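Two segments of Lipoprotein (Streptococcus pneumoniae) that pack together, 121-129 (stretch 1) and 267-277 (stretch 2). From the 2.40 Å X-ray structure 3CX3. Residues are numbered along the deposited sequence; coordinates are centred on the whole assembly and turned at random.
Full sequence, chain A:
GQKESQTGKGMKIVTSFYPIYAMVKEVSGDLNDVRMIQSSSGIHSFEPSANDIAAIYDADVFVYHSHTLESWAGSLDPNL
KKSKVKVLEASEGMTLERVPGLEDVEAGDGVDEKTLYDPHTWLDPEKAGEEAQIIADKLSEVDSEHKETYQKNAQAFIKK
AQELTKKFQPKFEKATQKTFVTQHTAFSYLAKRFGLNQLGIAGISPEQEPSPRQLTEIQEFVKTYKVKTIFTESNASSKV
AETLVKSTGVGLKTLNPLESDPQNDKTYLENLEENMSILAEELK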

# COMPACT_ATOMS: atom_id res chain seq x y z
N THR A 121 -1.82 -1.99 -5.40
CA THR A 121 -2.93 -2.84 -5.09
C THR A 121 -3.61 -2.55 -3.74
O THR A 121 -4.78 -2.19 -3.70
N TRP A 122 -2.85 -2.64 -2.64
CA TRP A 122 -3.40 -2.72 -1.31
C TRP A 122 -4.53 -1.74 -0.98
O TRP A 122 -5.26 -1.94 -0.01
N LEU A 123 -4.68 -0.71 -1.82
CA LEU A 123 -5.62 0.41 -1.63
C LEU A 123 -6.98 0.14 -2.21
O LEU A 123 -7.92 0.92 -2.07
N ASP A 124 -7.09 -0.99 -2.90
CA ASP A 124 -8.36 -1.38 -3.43
C ASP A 124 -8.84 -2.43 -2.47
O ASP A 124 -8.19 -3.46 -2.33
N PRO A 125 -9.97 -2.17 -1.80
CA PRO A 125 -10.46 -3.06 -0.75
C PRO A 125 -10.48 -4.55 -1.15
O PRO A 125 -9.95 -5.38 -0.42
N GLU A 126 -11.06 -4.88 -2.31
CA GLU A 126 -10.99 -6.24 -2.86
C GLU A 126 -9.59 -6.86 -2.90
O GLU A 126 -9.41 -8.05 -2.57
N LYS A 127 -8.61 -6.05 -3.33
CA LYS A 127 -7.26 -6.51 -3.59
C LYS A 127 -6.45 -6.59 -2.31
O LYS A 127 -5.52 -7.41 -2.22
N ALA A 128 -6.77 -5.77 -1.33
CA ALA A 128 -6.19 -6.00 -0.04
C ALA A 128 -6.68 -7.40 0.35
O ALA A 128 -5.88 -8.27 0.69
N GLY A 129 -7.98 -7.63 0.23
CA GLY A 129 -8.58 -8.94 0.51
C GLY A 129 -7.84 -10.12 -0.08
O GLY A 129 -7.42 -11.02 0.66
N THR A 267 -7.10 -0.42 12.77
CA THR A 267 -6.85 -1.64 12.01
C THR A 267 -6.27 -1.23 10.65
O THR A 267 -6.01 -0.05 10.44
N TYR A 268 -6.02 -2.17 9.74
CA TYR A 268 -5.62 -1.76 8.38
C TYR A 268 -6.83 -1.18 7.64
O TYR A 268 -6.79 -0.04 7.17
N LEU A 269 -7.89 -1.98 7.57
CA LEU A 269 -9.12 -1.59 6.90
C LEU A 269 -9.75 -0.33 7.47
O LEU A 269 -10.35 0.47 6.73
N GLU A 270 -9.60 -0.13 8.77
CA GLU A 270 -10.00 1.09 9.44
C GLU A 270 -9.26 2.33 8.91
O GLU A 270 -9.88 3.38 8.75
N ASN A 271 -7.96 2.19 8.62
CA ASN A 271 -7.16 3.27 7.99
C ASN A 271 -7.46 3.47 6.49
O ASN A 271 -7.49 4.62 6.00
N LEU A 272 -7.64 2.36 5.77
CA LEU A 272 -8.09 2.41 4.39
C LEU A 272 -9.41 3.18 4.33
O LEU A 272 -9.52 4.18 3.62
N GLU A 273 -10.38 2.73 5.12
CA GLU A 273 -11.67 3.37 5.20
C GLU A 273 -11.57 4.85 5.54
O GLU A 273 -12.30 5.67 4.96
N GLU A 274 -10.70 5.20 6.49
CA GLU A 274 -10.59 6.60 6.91
C GLU A 274 -10.18 7.52 5.74
O GLU A 274 -10.74 8.59 5.56
N ASN A 275 -9.21 7.09 4.96
CA ASN A 275 -8.84 7.85 3.78
C ASN A 275 -9.88 7.72 2.68
O ASN A 275 -10.00 8.60 1.84
N MSE A 276 -10.67 6.66 2.72
CA MSE A 276 -11.80 6.56 1.80
C MSE A 276 -12.89 7.56 2.13
O MSE A 276 -13.53 8.08 1.20
N SER A 277 -13.08 7.85 3.42
CA SER A 277 -13.93 8.97 3.89
C SER A 277 -13.54 10.28 3.22
O SER A 277 -14.31 10.87 2.46

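The contact between these two segments of the lipoprotein is a small, largely apolar patch pinned by a single hydrogen bond, and it illustrates how a helix can pack against a turn and the first residues of the helix that follows it. Only 304 Å² is buried, both sides summed, and the two helices run nearly antiparallel, at 165°, with their axes no closer than 11.7 Å. At that spacing side chains make much of the contact, with both stretches contributing; on the second, Tyr 268, Leu 272 and Met 276, spaced four residues apart along the helix, all direct their CA-to-CB bonds toward the first stretch.

Leu 272 has the largest area covered by the other stretch, 66 Å². In the t rotamer at chi1 and p at chi2, it makes contact through both methyls, CD1 with Leu 123 and CD2 with Pro 125. Leu 272 CD1 lies 3.5 Å from the backbone O of Leu 123 and 3.9 Å from Leu 123 CD2, while Leu 272 CD2 comes within 4.1 Å of Pro 125 CA. Leu 123 reaches this contact indirectly: its CA-to-CB bond points away, yet with chi1 m and chi2 t the end of the side chain comes nearer. The nearest CA pair across the stretches, Leu 123 CA and Leu 272 CA at 6.8 Å, falls at this same point.

One turn further along, Met 276, present as selenomethionine, adopts m, t and p for its three chi angles and brings SE to 3.9 Å from Pro 125 CG. The proline ring, C-gamma exo, thus touches two successive members of the row, since its CG also lies 4.3 Å from Leu 272 CD2.

Tyr 268 supplies the polar element. With chi1 t, its long side chain carries the hydroxyl across the gap, and Tyr 268 OH donates a hydrogen bond to the backbone O of Trp 122 at 2.7 Å. That carbonyl lies at the edge of the tyrosine ring, near its plane, as suits a bond made by the phenolic hydroxyl. The same Tyr 268 OH sits at the edge of the Trp 122 ring, 3.0 Å from CD1; the CA-to-CB bond of Trp 122 (chi1 p) runs sideways, and NE1 is hydrogen-bonded elsewhere in the structure. Ala 128, whose CA-to-CB bond points toward the second stretch, places CB 4.0 Å from Tyr 268 CE2.

The example shows a general economy: a row of residues four apart along one helix supplies most of that helix's share of the contact, and its tyrosine combines ring packing with a directional bond to a main-chain carbonyl.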

# COMPACT_ATOMS: atom_id res chain seq x y z
CB THR A 121 -2.39 -4.24 -5.26
OG1 THR A 121 -2.87 -4.78 -6.51
CG2 THR A 121 -2.70 -5.11 -4.09
CB TRP A 122 -2.27 -2.63 -0.28
CG TRP A 122 -1.48 -1.34 -0.30
CD1 TRP A 122 -1.73 -0.23 0.41
CD2 TRP A 122 -0.28 -1.07 -1.06
NE1 TRP A 122 -0.79 0.75 0.15
CE2 TRP A 122 0.12 0.25 -0.74
CE3 TRP A 122 0.49 -1.81 -1.97
CZ2 TRP A 122 1.26 0.86 -1.30
CZ3 TRP A 122 1.63 -1.21 -2.54
CH2 TRP A 122 2.00 0.11 -2.20
CB LEU A 123 -5.06 1.67 -2.28
CG LEU A 123 -3.91 2.34 -1.51
CD1 LEU A 123 -3.40 3.55 -2.29
CD2 LEU A 123 -4.31 2.71 -0.05
CB ASP A 124 -8.17 -1.96 -4.82
CG ASP A 124 -9.40 -2.58 -5.35
OD1 ASP A 124 -10.35 -2.81 -4.57
OD2 ASP A 124 -9.43 -2.85 -6.57
CB PRO A 125 -11.87 -2.51 -0.48
CG PRO A 125 -11.74 -1.05 -0.77
CD PRO A 125 -10.86 -1.02 -2.00
CB GLU A 126 -11.54 -6.28 -4.28
CG GLU A 126 -13.05 -6.41 -4.38
CD GLU A 126 -13.44 -7.41 -5.44
OE1 GLU A 126 -12.90 -8.54 -5.42
OE2 GLU A 126 -14.30 -7.06 -6.28
CB LYS A 127 -6.56 -5.65 -4.63
CG LYS A 127 -7.20 -5.80 -6.03
CD LYS A 127 -6.48 -4.97 -7.07
CE LYS A 127 -7.16 -5.03 -8.42
NZ LYS A 127 -6.94 -6.35 -9.07
CB ALA A 128 -6.63 -4.95 0.95
CB THR A 267 -8.20 -2.43 11.88
OG1 THR A 267 -8.01 -3.81 12.21
CG2 THR A 267 -8.78 -2.35 10.51
CB TYR A 268 -5.01 -2.90 7.57
CG TYR A 268 -4.72 -2.48 6.15
CD1 TYR A 268 -3.63 -1.68 5.85
CD2 TYR A 268 -5.55 -2.86 5.10
CE1 TYR A 268 -3.37 -1.27 4.56
CE2 TYR A 268 -5.28 -2.46 3.79
CZ TYR A 268 -4.19 -1.66 3.54
OH TYR A 268 -3.92 -1.24 2.27
CB LEU A 269 -10.10 -2.75 6.88
CG LEU A 269 -9.75 -3.80 5.83
CD1 LEU A 269 -10.70 -4.99 5.89
CD2 LEU A 269 -9.72 -3.20 4.42
CB GLU A 270 -9.85 0.95 10.96
CG GLU A 270 -10.90 0.02 11.55
CD GLU A 270 -10.79 -0.19 13.05
OE1 GLU A 270 -11.71 -0.82 13.60
OE2 GLU A 270 -9.80 0.27 13.68
CB ASN A 271 -5.66 3.02 8.15
CG ASN A 271 -5.13 3.37 9.53
OD1 ASN A 271 -5.14 4.53 9.96
ND2 ASN A 271 -4.61 2.36 10.21
CB LEU A 272 -8.22 1.00 3.79
CG LEU A 272 -8.60 0.79 2.31
CD1 LEU A 272 -7.77 1.62 1.32
CD2 LEU A 272 -8.46 -0.66 1.98
CB GLU A 273 -12.58 2.66 6.21
CG GLU A 273 -13.82 3.47 6.60
CD GLU A 273 -15.02 2.60 6.98
OE1 GLU A 273 -16.17 3.09 6.86
OE2 GLU A 273 -14.82 1.44 7.38
CB GLU A 274 -9.64 6.77 8.08
CG GLU A 274 -9.27 8.23 8.31
CD GLU A 274 -8.50 8.47 9.57
OE1 GLU A 274 -8.94 9.34 10.36
OE2 GLU A 274 -7.46 7.80 9.78
CB ASN A 275 -7.45 7.45 3.29
CG ASN A 275 -6.38 7.71 4.32
OD1 ASN A 275 -6.03 8.87 4.60
ND2 ASN A 275 -5.86 6.64 4.92
CB MSE A 276 -12.32 5.14 1.72
CG MSE A 276 -11.37 4.25 0.97
SE MSE A 276 -11.94 2.42 0.95
CE MSE A 276 -13.46 2.55 -0.27
CB SER A 277 -13.76 9.19 5.40
OG SER A 277 -14.54 8.31 6.16